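Local structure of ribokinase (Arabidopsis thaliana, 6ILR) at residues Ala43-Cys48 against Thr260-Phe265; Gly49-Tyr54 against Asp78-His83; Gly137-Gln142 against Val162-Asp167; Ile246-Val251 against Cys289-Gly294. The protein catalyses the ATP- and magnesium-dependent phosphorylation of ribose at O-5, producing D-ribose 5-phosphate for nucleotide and amino-acid synthesis or the pentose phosphate pathway. All blocks are in the same frame, centred on the assembly; numbering follows the deposited sequence.

Interaction 1. Residues Ala43-Cys48 against Thr260-Phe265; sequences ANQAAC and TFTAAF
Ala43-Cys48 and Thr260-Phe265 form a buried helix-helix crossing near the centre of the chain, where helices 41-51 and 257-270 pack through small side chains. The axes of the two segments come within 8.5 Å at a signed angle of -46°, and no hydrogen bond spans the crossing. Ala263 is the central contact: its methyl CB enters between residues one turn apart, lying 3.4 Å from Gln45 O and 3.6 Å from Cys48 CB. Having only a methyl at this point allows the backbones to draw close, with Gln45 CA and Ala263 CA 5.2 Å apart. Cys48 holds SG anti to its backbone N (chi1 179°), which carries the sulfur alongside the second helix, 3.7 Å from Thr260 O and 4.0 Å from Thr260 CG2. The hydroxyl of Thr260 is bonded back to Gly256 O, just before the helix begins. Gln45 touches Ala263 through the root of its side chain, then runs on extended, past Thr262, to a polar network: OE1 accepts from Gln142 and NE2 donates to Asp259. Asn44 ND2 binds the other carboxylate oxygen of Asp259, the predicted proton acceptor, so amides from one helix bond to both oxygens of the carboxylate at the start of the other, which probably limits its rotation. This pairing of a helix that carries predicted substrate-binding residues with the helix that begins within the GAGD sequence, Gly256-Asp259, is characteristic of the PfkB carbohydrate kinase fold.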
loop_
_atom_site.group_PDB
_atom_site.type_symbol
_atom_site.label_atom_id
_atom_site.label_comp_id
_atom_site.label_asym_id
_atom_site.label_seq_id
_atom_site.Cartn_x
_atom_site.Cartn_y
_atom_site.Cartn_z
ATOM N N ALA B 43 -15.222 -5.237 -6.026
ATOM C CA ALA B 43 -15.065 -6.116 -4.869
ATOM C C ALA B 43 -16.044 -5.715 -3.761
ATOM O O ALA B 43 -16.608 -6.577 -3.087
ATOM C CB ALA B 43 -13.625 -6.091 -4.366
ATOM N N ASN B 44 -16.256 -4.409 -3.592
ATOM C CA ASN B 44 -17.237 -3.900 -2.629
ATOM C C ASN B 44 -18.626 -4.435 -2.911
ATOM O O ASN B 44 -19.313 -4.926 -2.017
ATOM C CB ASN B 44 -17.293 -2.368 -2.641
ATOM C CG ASN B 44 -16.124 -1.730 -1.924
ATOM O OD1 ASN B 44 -15.308 -2.411 -1.297
ATOM N ND2 ASN B 44 -16.048 -0.407 -1.997
ATOM N N GLN B 45 -19.049 -4.323 -4.166
ATOM C CA GLN B 45 -20.386 -4.764 -4.543
ATOM C C GLN B 45 -20.546 -6.276 -4.386
ATOM O O GLN B 45 -21.577 -6.739 -3.911
ATOM C CB GLN B 45 -20.702 -4.297 -5.971
ATOM C CG GLN B 45 -20.911 -2.759 -5.986
ATOM C CD GLN B 45 -21.206 -2.161 -7.366
ATOM O OE1 GLN B 45 -21.452 -2.876 -8.332
ATOM N NE2 GLN B 45 -21.146 -0.835 -7.453
ATOM N N ALA B 46 -19.515 -7.037 -4.741
ATOM C CA ALA B 46 -19.551 -8.486 -4.560
ATOM C C ALA B 46 -19.591 -8.868 -3.079
ATOM O O ALA B 46 -20.356 -9.757 -2.690
ATOM C CB ALA B 46 -18.354 -9.132 -5.232
ATOM N N ALA B 47 -18.759 -8.212 -2.262
ATOM C CA ALA B 47 -18.769 -8.452 -0.821
ATOM C C ALA B 47 -20.159 -8.193 -0.252
ATOM O O ALA B 47 -20.655 -8.955 0.578
ATOM C CB ALA B 47 -17.733 -7.580 -0.113
ATOM N N CYS B 48 -20.791 -7.115 -0.709
ATOM C CA CYS B 48 -22.125 -6.762 -0.232
ATOM C C CYS B 48 -23.152 -7.866 -0.506
ATOM O O CYS B 48 -23.889 -8.282 0.391
ATOM C CB CYS B 48 -22.589 -5.457 -0.876
ATOM S SG CYS B 48 -24.252 -4.980 -0.343
ATOM N N THR B 260 -22.744 -0.359 -1.535
ATOM C CA THR B 260 -23.702 -1.115 -0.743
ATOM C C THR B 260 -25.111 -0.890 -1.275
ATOM O O THR B 260 -25.863 -1.842 -1.485
ATOM C CB THR B 260 -23.648 -0.703 0.745
ATOM O OG1 THR B 260 -22.320 -0.898 1.252
ATOM C CG2 THR B 260 -24.617 -1.537 1.564
ATOM N N PHE B 261 -25.462 0.379 -1.495
ATOM C CA PHE B 261 -26.810 0.715 -1.949
ATOM C C PHE B 261 -27.115 -0.020 -3.252
ATOM O O PHE B 261 -28.153 -0.684 -3.387
ATOM C CB PHE B 261 -26.966 2.230 -2.135
ATOM C CG PHE B 261 -28.374 2.651 -2.487
ATOM C CD1 PHE B 261 -28.809 2.643 -3.806
ATOM C CD2 PHE B 261 -29.260 3.052 -1.493
ATOM C CE1 PHE B 261 -30.122 3.021 -4.121
ATOM C CE2 PHE B 261 -30.562 3.434 -1.801
ATOM C CZ PHE B 261 -30.992 3.415 -3.112
ATOM N N THR B 262 -26.189 0.072 -4.201
ATOM C CA THR B 262 -26.413 -0.523 -5.522
ATOM C C THR B 262 -26.505 -2.027 -5.437
ATOM O O THR B 262 -27.409 -2.610 -6.008
ATOM C CB THR B 262 -25.296 -0.130 -6.526
ATOM O OG1 THR B 262 -25.205 1.298 -6.588
ATOM C CG2 THR B 262 -25.615 -0.658 -7.906
ATOM N N ALA B 263 -25.578 -2.666 -4.713
ATOM C CA ALA B 263 -25.576 -4.126 -4.638
ATOM C C ALA B 263 -26.799 -4.665 -3.895
ATOM O O ALA B 263 -27.334 -5.724 -4.253
ATOM C CB ALA B 263 -24.279 -4.631 -3.971
ATOM N N ALA B 264 -27.236 -3.948 -2.861
ATOM C CA ALA B 264 -28.417 -4.362 -2.094
ATOM C C ALA B 264 -29.689 -4.219 -2.936
ATOM O O ALA B 264 -30.593 -5.044 -2.864
ATOM C CB ALA B 264 -28.553 -3.531 -0.803
ATOM N N PHE B 265 -29.766 -3.143 -3.706
ATOM C CA PHE B 265 -30.881 -2.970 -4.635
ATOM C C PHE B 265 -30.941 -4.180 -5.552
ATOM O O PHE B 265 -32.004 -4.752 -5.781
ATOM C CB PHE B 265 -30.722 -1.688 -5.453
ATOM C CG PHE B 265 -31.839 -1.464 -6.444
ATOM C CD1 PHE B 265 -31.796 -2.040 -7.711
ATOM C CD2 PHE B 265 -32.936 -0.681 -6.104
ATOM C CE1 PHE B 265 -32.836 -1.841 -8.624
ATOM C CE2 PHE B 265 -33.981 -0.471 -7.028
ATOM C CZ PHE B 265 -33.924 -1.053 -8.277
#

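Interaction 2. Residues Gly49-Tyr54 against Asp78-His83; sequences GAKLMY and DGCGVH
The flat group that Ala50 meets is the peptide joining Cys80 to Gly81, and its two faces meet quite different partners. On one face stands the methyl of Ala50, its CB almost directly above Cys80 O at 3.3 Å. From the other face, tilted out of the peptide plane, a water donates to the same Cys80 O at 2.7 Å; this water also donates to Ala50 O, 3.2 Å away, and so bridges the two backbones. Beside the peptide, Val82 brings one branch up to the same methyl, with CG2 3.5 Å from Ala50 CB. Cys80 keeps SG anti to its carbonyl carbon (chi1 -65°), and the sulfur lies 4.0 Å from Lys51 CG at the more open border of the contact. Gly81 has a positive phi of 92°, which turns the loop past the helix. Helix 41-51 is itself finishing here in a Schellman motif: Met53 has positive phi, Met53 N binds Ala50 O, and Tyr54 N reaches back to Gly49 O. Ala50 O therefore serves both the helix end and the water. Contact between the segments is thus chiefly apolar, centred on a single methyl, while solvent supplies the polar link between carbonyls that cannot bond to each other.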
loop_
_atom_site.group_PDB
_atom_site.type_symbol
_atom_site.label_atom_id
_atom_site.label_comp_id
_atom_site.label_asym_id
_atom_site.label_seq_id
_atom_site.Cartn_x
_atom_site.Cartn_y
_atom_site.Cartn_z
ATOM N N GLY B 49 -23.190 -8.341 -1.744
ATOM C CA GLY B 49 -24.115 -9.395 -2.130
ATOM C C GLY B 49 -23.903 -10.677 -1.339
ATOM O O GLY B 49 -24.862 -11.286 -0.862
ATOM N N ALA B 50 -22.644 -11.079 -1.190
ATOM C CA ALA B 50 -22.301 -12.275 -0.424
ATOM C C ALA B 50 -22.752 -12.170 1.033
ATOM O O ALA B 50 -23.299 -13.132 1.596
ATOM C CB ALA B 50 -20.789 -12.539 -0.503
ATOM N N LYS B 51 -22.548 -11.002 1.641
ATOM C CA LYS B 51 -22.954 -10.796 3.032
ATOM C C LYS B 51 -24.462 -10.841 3.176
ATOM O O LYS B 51 -24.973 -11.230 4.227
ATOM C CB LYS B 51 -22.427 -9.464 3.571
ATOM C CG LYS B 51 -20.962 -9.496 3.941
ATOM C CD LYS B 51 -20.748 -10.350 5.185
ATOM C CE LYS B 51 -21.503 -9.768 6.379
ATOM N NZ LYS B 51 -21.317 -10.577 7.624
ATOM N N LEU B 52 -25.181 -10.450 2.124
ATOM C CA LEU B 52 -26.644 -10.463 2.162
ATOM C C LEU B 52 -27.166 -11.853 1.845
ATOM O O LEU B 52 -28.369 -12.057 1.701
ATOM C CB LEU B 52 -27.235 -9.442 1.182
ATOM C CG LEU B 52 -27.038 -7.965 1.511
ATOM C CD1 LEU B 52 -27.543 -7.108 0.354
ATOM C CD2 LEU B 52 -27.759 -7.581 2.803
ATOM N N MET B 53 -26.243 -12.794 1.703
ATOM C CA MET B 53 -26.560 -14.212 1.550
ATOM C C MET B 53 -27.242 -14.507 0.218
ATOM O O MET B 53 -28.094 -15.391 0.126
ATOM C CB MET B 53 -27.439 -14.695 2.712
ATOM C CG MET B 53 -26.835 -14.446 4.090
ATOM S SD MET B 53 -25.407 -15.500 4.372
ATOM C CE MET B 53 -26.166 -17.101 4.457
ATOM N N TYR B 54 -26.871 -13.761 -0.815
ATOM C CA TYR B 54 -27.241 -14.158 -2.165
ATOM C C TYR B 54 -26.006 -14.695 -2.857
ATOM O O TYR B 54 -24.937 -14.097 -2.760
ATOM C CB TYR B 54 -27.857 -12.996 -2.965
ATOM C CG TYR B 54 -28.606 -13.519 -4.165
ATOM C CD1 TYR B 54 -29.921 -13.950 -4.045
ATOM C CD2 TYR B 54 -27.982 -13.635 -5.402
ATOM C CE1 TYR B 54 -30.604 -14.461 -5.123
ATOM C CE2 TYR B 54 -28.661 -14.143 -6.493
ATOM C CZ TYR B 54 -29.967 -14.557 -6.344
ATOM O OH TYR B 54 -30.639 -15.065 -7.423
ATOM N N ASP B 78 -13.170 -17.426 3.905
ATOM C CA ASP B 78 -12.900 -17.025 5.277
ATOM C C ASP B 78 -13.353 -15.593 5.530
ATOM O O ASP B 78 -13.155 -15.054 6.619
ATOM C CB ASP B 78 -11.413 -17.171 5.597
ATOM C CG ASP B 78 -10.968 -18.618 5.628
ATOM O OD1 ASP B 78 -11.770 -19.477 6.056
ATOM O OD2 ASP B 78 -9.818 -18.896 5.226
ATOM N N GLY B 79 -13.967 -14.983 4.520
ATOM C CA GLY B 79 -14.461 -13.627 4.654
ATOM C C GLY B 79 -15.932 -13.527 4.307
ATOM O O GLY B 79 -16.783 -14.112 4.977
ATOM N N CYS B 80 -16.234 -12.791 3.245
ATOM C CA CYS B 80 -17.622 -12.516 2.882
ATOM C C CYS B 80 -18.347 -13.710 2.256
ATOM O O CYS B 80 -19.573 -13.784 2.315
ATOM C CB CYS B 80 -17.684 -11.317 1.933
ATOM S SG CYS B 80 -17.146 -9.761 2.689
ATOM N N GLY B 81 -17.603 -14.633 1.649
ATOM C CA GLY B 81 -18.223 -15.782 1.015
ATOM C C GLY B 81 -18.543 -15.596 -0.466
ATOM O O GLY B 81 -19.445 -16.236 -0.996
ATOM N N VAL B 82 -17.804 -14.717 -1.131
ATOM C CA VAL B 82 -17.923 -14.543 -2.578
ATOM C C VAL B 82 -17.301 -15.733 -3.299
ATOM O O VAL B 82 -16.245 -16.195 -2.903
ATOM C CB VAL B 82 -17.217 -13.248 -3.039
ATOM C CG1 VAL B 82 -17.257 -13.114 -4.557
ATOM C CG2 VAL B 82 -17.813 -12.029 -2.332
ATOM N N HIS B 83 -17.933 -16.235 -4.355
ATOM C CA HIS B 83 -17.288 -17.269 -5.170
ATOM C C HIS B 83 -16.222 -16.642 -6.051
ATOM O O HIS B 83 -16.525 -15.769 -6.864
ATOM C CB HIS B 83 -18.306 -18.015 -6.042
ATOM C CG HIS B 83 -19.277 -18.848 -5.270
ATOM N ND1 HIS B 83 -20.418 -18.328 -4.697
ATOM C CD2 HIS B 83 -19.289 -20.175 -4.985
ATOM C CE1 HIS B 83 -21.086 -19.292 -4.086
ATOM N NE2 HIS B 83 -20.417 -20.422 -4.247
HETATM O O HOH W 1 -21.658 -14.697 3.845
#

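Interaction 3. Residues Gly137-Gln142 against Val162-Asp167; sequences GIVLLQ and VPVILD
Four backbone hydrogen bonds stitch Val139 and Leu141 to Pro163, Ile165 and Asp167 in parallel register. Val139 N donates to Pro163 O (2.9 Å) and Val139 O accepts from Ile165 N (2.8 Å, 174° at the hydrogen). One step on, Leu141 N donates to Ile165 O at 2.8 Å, whereas Asp167 N reaches Leu141 O from 29° outside the carbonyl plane. Around this backbone shell the side chains pair by face. Leu140 and Ile165 lie side by side, with Leu140 CD2 3.6 Å from Ile165 CB, and Ile138 CD1 meets Ile165 CD1 at 3.8 Å. On the face carrying Val139, Val164 and Leu166, Leu141 CD1 packs 3.9 Å from Val164 CG1. Outward again, Ala266 of helix 257-270 covers Ile138 and Leu140, while Val157 of helix 147-158, the connection of this beta-alpha-beta unit, covers Val139 and Val164. Leu140 turns its own peptide groups to strand 5-8, binding Val6 and Val8, so neighbouring residues serve opposite strands. Asp167 forms a salt bridge with Lys225, a predicted ATP-site residue. The chemistry thus changes along the pair: apolar side chains insulate the central bonds on both faces, and at the C-terminal end a buried carboxylate finds a cationic partner.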
loop_
_atom_site.group_PDB
_atom_site.type_symbol
_atom_site.label_atom_id
_atom_site.label_comp_id
_atom_site.label_asym_id
_atom_site.label_seq_id
_atom_site.Cartn_x
_atom_site.Cartn_y
_atom_site.Cartn_z
ATOM N N GLY B 137 -28.196 -14.371 -12.594
ATOM C CA GLY B 137 -29.543 -13.881 -12.385
ATOM C C GLY B 137 -29.558 -12.379 -12.544
ATOM O O GLY B 137 -30.581 -11.786 -12.868
ATOM N N ILE B 138 -28.406 -11.757 -12.323
ATOM C CA ILE B 138 -28.291 -10.314 -12.452
ATOM C C ILE B 138 -26.812 -9.970 -12.511
ATOM O O ILE B 138 -25.991 -10.669 -11.922
ATOM C CB ILE B 138 -29.011 -9.571 -11.281
ATOM C CG1 ILE B 138 -29.095 -8.064 -11.546
ATOM C CG2 ILE B 138 -28.360 -9.892 -9.912
ATOM C CD1 ILE B 138 -30.161 -7.363 -10.722
ATOM N N VAL B 139 -26.467 -8.927 -13.256
ATOM C CA VAL B 139 -25.062 -8.557 -13.440
ATOM C C VAL B 139 -24.817 -7.112 -13.045
ATOM O O VAL B 139 -25.605 -6.235 -13.405
ATOM C CB VAL B 139 -24.599 -8.781 -14.920
ATOM C CG1 VAL B 139 -23.209 -8.193 -15.166
ATOM C CG2 VAL B 139 -24.599 -10.255 -15.243
ATOM N N LEU B 140 -23.735 -6.875 -12.292
ATOM C CA LEU B 140 -23.335 -5.528 -11.873
ATOM C C LEU B 140 -22.003 -5.117 -12.474
ATOM O O LEU B 140 -21.034 -5.867 -12.397
ATOM C CB LEU B 140 -23.212 -5.431 -10.340
ATOM C CG LEU B 140 -24.416 -5.683 -9.443
ATOM C CD1 LEU B 140 -24.121 -5.195 -8.012
ATOM C CD2 LEU B 140 -25.627 -5.005 -10.019
ATOM N N LEU B 141 -21.956 -3.907 -13.025
ATOM C CA LEU B 141 -20.744 -3.346 -13.603
ATOM C C LEU B 141 -20.494 -1.989 -13.000
ATOM O O LEU B 141 -21.406 -1.365 -12.475
ATOM C CB LEU B 141 -20.862 -3.209 -15.133
ATOM C CG LEU B 141 -21.316 -4.452 -15.892
ATOM C CD1 LEU B 141 -21.567 -4.089 -17.360
ATOM C CD2 LEU B 141 -20.277 -5.560 -15.768
ATOM N N GLN B 142 -19.250 -1.533 -13.083
ATOM C CA GLN B 142 -18.880 -0.177 -12.680
ATOM C C GLN B 142 -17.949 0.373 -13.754
ATOM O O GLN B 142 -17.794 -0.243 -14.801
ATOM C CB GLN B 142 -18.209 -0.154 -11.303
ATOM C CG GLN B 142 -18.864 -1.101 -10.288
ATOM C CD GLN B 142 -18.427 -2.533 -10.511
ATOM O OE1 GLN B 142 -17.270 -2.779 -10.820
ATOM N NE2 GLN B 142 -19.356 -3.476 -10.399
ATOM N N VAL B 162 -31.295 -11.035 -18.961
ATOM C CA VAL B 162 -31.129 -10.909 -17.504
ATOM C C VAL B 162 -30.586 -9.510 -17.194
ATOM O O VAL B 162 -29.759 -8.992 -17.948
ATOM C CB VAL B 162 -30.197 -12.025 -16.941
ATOM C CG1 VAL B 162 -29.074 -11.456 -16.054
ATOM C CG2 VAL B 162 -31.018 -13.081 -16.200
ATOM N N PRO B 163 -31.056 -8.884 -16.096
ATOM C CA PRO B 163 -30.780 -7.462 -15.852
ATOM C C PRO B 163 -29.293 -7.127 -15.711
ATOM O O PRO B 163 -28.553 -7.821 -15.012
ATOM C CB PRO B 163 -31.501 -7.179 -14.525
ATOM C CG PRO B 163 -32.414 -8.315 -14.309
ATOM C CD PRO B 163 -31.771 -9.493 -14.962
ATOM N N VAL B 164 -28.870 -6.054 -16.366
ATOM C CA VAL B 164 -27.506 -5.567 -16.232
ATOM C C VAL B 164 -27.551 -4.179 -15.647
ATOM O O VAL B 164 -28.217 -3.295 -16.189
ATOM C CB VAL B 164 -26.764 -5.534 -17.585
ATOM C CG1 VAL B 164 -25.339 -5.016 -17.400
ATOM C CG2 VAL B 164 -26.752 -6.908 -18.200
ATOM N N ILE B 165 -26.849 -3.994 -14.534
ATOM C CA ILE B 165 -26.790 -2.706 -13.868
ATOM C C ILE B 165 -25.418 -2.087 -13.978
ATOM O O ILE B 165 -24.410 -2.715 -13.654
ATOM C CB ILE B 165 -27.172 -2.836 -12.379
ATOM C CG1 ILE B 165 -28.559 -3.470 -12.247
ATOM C CG2 ILE B 165 -27.112 -1.492 -11.689
ATOM C CD1 ILE B 165 -28.973 -3.729 -10.814
ATOM N N LEU B 166 -25.387 -0.844 -14.433
ATOM C CA LEU B 166 -24.139 -0.108 -14.517
ATOM C C LEU B 166 -24.101 1.040 -13.528
ATOM O O LEU B 166 -24.815 2.038 -13.667
ATOM C CB LEU B 166 -23.910 0.420 -15.948
ATOM C CG LEU B 166 -22.706 1.349 -16.141
ATOM C CD1 LEU B 166 -21.382 0.623 -15.887
ATOM C CD2 LEU B 166 -22.728 1.990 -17.536
ATOM N N ASP B 167 -23.257 0.877 -12.519
ATOM C CA ASP B 167 -22.935 1.953 -11.601
ATOM C C ASP B 167 -21.952 2.865 -12.312
ATOM O O ASP B 167 -20.976 2.396 -12.896
ATOM C CB ASP B 167 -22.365 1.383 -10.295
ATOM C CG ASP B 167 -21.769 2.447 -9.378
ATOM O OD1 ASP B 167 -22.145 3.633 -9.468
ATOM O OD2 ASP B 167 -20.912 2.079 -8.544
#

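Interaction 4. Residues Ile246-Val251 against Cys289-Gly294; sequences IPAAQV and CVQVKG. With NA (sodium ion), chain F.
A monovalent-cation site borders this surface contact, in which Gln291 and Val290 of the turn Cys289-Val292 meet the loop Ala248-Val251. The site holds a sodium ion, bound by Cys289 O at 2.7 Å and Val292 O at 2.8 Å and completed by Asp253 O and Ser298 OG; potassium is the predicted occupant. The type I turn brings the two carbonyls to the ion while its second and third residues face the neighbouring loop. Gln291 extends beyond CG and lays one face of its amide against Ala248 and Ala249. The methyl of Ala248 rests over the amide face, CB lying 3.4 Å from Gln291 NE2. Ala249 N stands above that same face rather than in its plane, and its bond to Gln291 OE1 is weak (3.3 Å, 125° at the hydrogen). The amide is anchored from its other end, where NE2 donates to Ser287 O. Nearer the backbone, Gln250 O sits 3.2 Å from Gln291 CG and also receives a CH...O contact from Gln291 CA. Val290 adds an apolar touch, CG2 to Ala248 CB at 3.8 Å. In the fold, the loop after strand 241-243 thus passes over the end of helix 275-289, with Cys289 packing on Thr260 and Val290 on Ala257 of helix 257-270, while Ile246 reaches helix 302-312.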
loop_
_atom_site.group_PDB
_atom_site.type_symbol
_atom_site.label_atom_id
_atom_site.label_comp_id
_atom_site.label_asym_id
_atom_site.label_seq_id
_atom_site.Cartn_x
_atom_site.Cartn_y
_atom_site.Cartn_z
ATOM N N ILE B 246 -32.555 6.295 5.223
ATOM C CA ILE B 246 -32.869 5.745 6.530
ATOM C C ILE B 246 -31.808 6.307 7.463
ATOM O O ILE B 246 -30.630 5.978 7.330
ATOM C CB ILE B 246 -32.850 4.203 6.546
ATOM C CG1 ILE B 246 -33.852 3.621 5.535
ATOM C CG2 ILE B 246 -33.117 3.690 7.948
ATOM C CD1 ILE B 246 -35.279 3.803 5.922
ATOM N N PRO B 247 -32.207 7.203 8.374
ATOM C CA PRO B 247 -31.208 7.879 9.209
ATOM C C PRO B 247 -30.346 6.893 9.999
ATOM O O PRO B 247 -30.843 5.857 10.458
ATOM C CB PRO B 247 -32.062 8.743 10.140
ATOM C CG PRO B 247 -33.324 8.979 9.356
ATOM C CD PRO B 247 -33.571 7.685 8.643
ATOM N N ALA B 248 -29.062 7.211 10.107
ATOM C CA ALA B 248 -28.100 6.407 10.836
ATOM C C ALA B 248 -27.901 6.996 12.230
ATOM O O ALA B 248 -27.941 8.216 12.395
ATOM C CB ALA B 248 -26.785 6.358 10.082
ATOM N N ALA B 249 -27.702 6.140 13.228
ATOM C CA ALA B 249 -27.435 6.629 14.581
ATOM C C ALA B 249 -26.143 7.438 14.581
ATOM O O ALA B 249 -26.049 8.492 15.210
ATOM C CB ALA B 249 -27.345 5.479 15.565
ATOM N N GLN B 250 -25.164 6.941 13.837
ATOM C CA GLN B 250 -23.848 7.555 13.756
ATOM C C GLN B 250 -23.273 7.389 12.362
ATOM O O GLN B 250 -23.085 6.266 11.901
ATOM C CB GLN B 250 -22.901 6.920 14.771
ATOM C CG GLN B 250 -22.284 7.873 15.743
ATOM C CD GLN B 250 -21.168 7.228 16.539
ATOM O OE1 GLN B 250 -21.332 6.148 17.121
ATOM N NE2 GLN B 250 -20.019 7.883 16.564
ATOM N N VAL B 251 -22.986 8.496 11.689
ATOM C CA VAL B 251 -22.261 8.422 10.429
ATOM C C VAL B 251 -20.764 8.366 10.714
ATOM O O VAL B 251 -20.143 9.369 11.055
ATOM C CB VAL B 251 -22.572 9.611 9.512
ATOM C CG1 VAL B 251 -21.868 9.431 8.173
ATOM C CG2 VAL B 251 -24.075 9.749 9.314
ATOM N N CYS B 289 -24.226 0.474 6.540
ATOM C CA CYS B 289 -22.872 0.605 5.996
ATOM C C CYS B 289 -22.116 1.792 6.594
ATOM O O CYS B 289 -20.948 1.662 6.984
ATOM C CB CYS B 289 -22.912 0.751 4.459
ATOM S SG CYS B 289 -21.294 1.205 3.729
ATOM N N VAL B 290 -22.770 2.948 6.671
ATOM C CA VAL B 290 -22.053 4.173 7.029
ATOM C C VAL B 290 -21.721 4.270 8.522
ATOM O O VAL B 290 -21.057 5.214 8.953
ATOM C CB VAL B 290 -22.850 5.444 6.623
ATOM C CG1 VAL B 290 -23.164 5.435 5.119
ATOM C CG2 VAL B 290 -24.127 5.580 7.446
ATOM N N GLN B 291 -22.173 3.303 9.314
ATOM C CA GLN B 291 -21.962 3.383 10.759
ATOM C C GLN B 291 -20.722 2.605 11.210
ATOM O O GLN B 291 -20.451 2.496 12.399
ATOM C CB GLN B 291 -23.216 2.898 11.495
ATOM C CG GLN B 291 -24.486 3.534 10.916
ATOM C CD GLN B 291 -25.705 3.388 11.795
ATOM O OE1 GLN B 291 -25.628 3.533 13.013
ATOM N NE2 GLN B 291 -26.842 3.097 11.178
ATOM N N VAL B 292 -19.962 2.086 10.251
ATOM C CA VAL B 292 -18.771 1.293 10.541
ATOM C C VAL B 292 -17.648 1.737 9.609
ATOM O O VAL B 292 -17.912 2.139 8.477
ATOM C CB VAL B 292 -19.060 -0.220 10.383
ATOM C CG1 VAL B 292 -17.791 -1.057 10.511
ATOM C CG2 VAL B 292 -20.113 -0.671 11.402
ATOM N N LYS B 293 -16.405 1.695 10.088
ATOM C CA LYS B 293 -15.258 2.122 9.283
ATOM C C LYS B 293 -14.874 1.032 8.283
ATOM O O LYS B 293 -14.970 -0.160 8.574
ATOM C CB LYS B 293 -14.054 2.484 10.167
ATOM C CG LYS B 293 -13.260 3.688 9.659
ATOM C CD LYS B 293 -13.685 4.965 10.378
ATOM C CE LYS B 293 -12.964 6.200 9.847
ATOM N NZ LYS B 293 -13.417 7.457 10.528
ATOM N N GLY B 294 -14.465 1.445 7.089
ATOM C CA GLY B 294 -14.073 0.506 6.052
ATOM C C GLY B 294 -15.235 0.126 5.152
ATOM O O GLY B 294 -16.377 0.077 5.601
HETATM NA NA NA F . -18.589 2.273 5.745
#

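How the interactions relate
Interaction 1 is the hub of the set, the one contact that touches all three others; the centres of interactions 2 and 3 lie about 10 and 11 Å from its own. Helix 41-51 is shared with interaction 2, whose loop also packs on the preceding turn, Cys80 SG lying 3.6 Å from Ala47 CB. Toward the sheet, Leu140 CD1 of interaction 3 comes 3.8 Å from Ala263 CA, and Lys225 joins the two contacts by meeting both Thr262 and Asp167 beside the predicted ATP site. Toward the cation, Thr260 OG1 is 3.4 Å from Cys289 SG of interaction 4. Interactions 3 and 4, about 26 Å apart between centres, lie on opposite sides of the chain's centre.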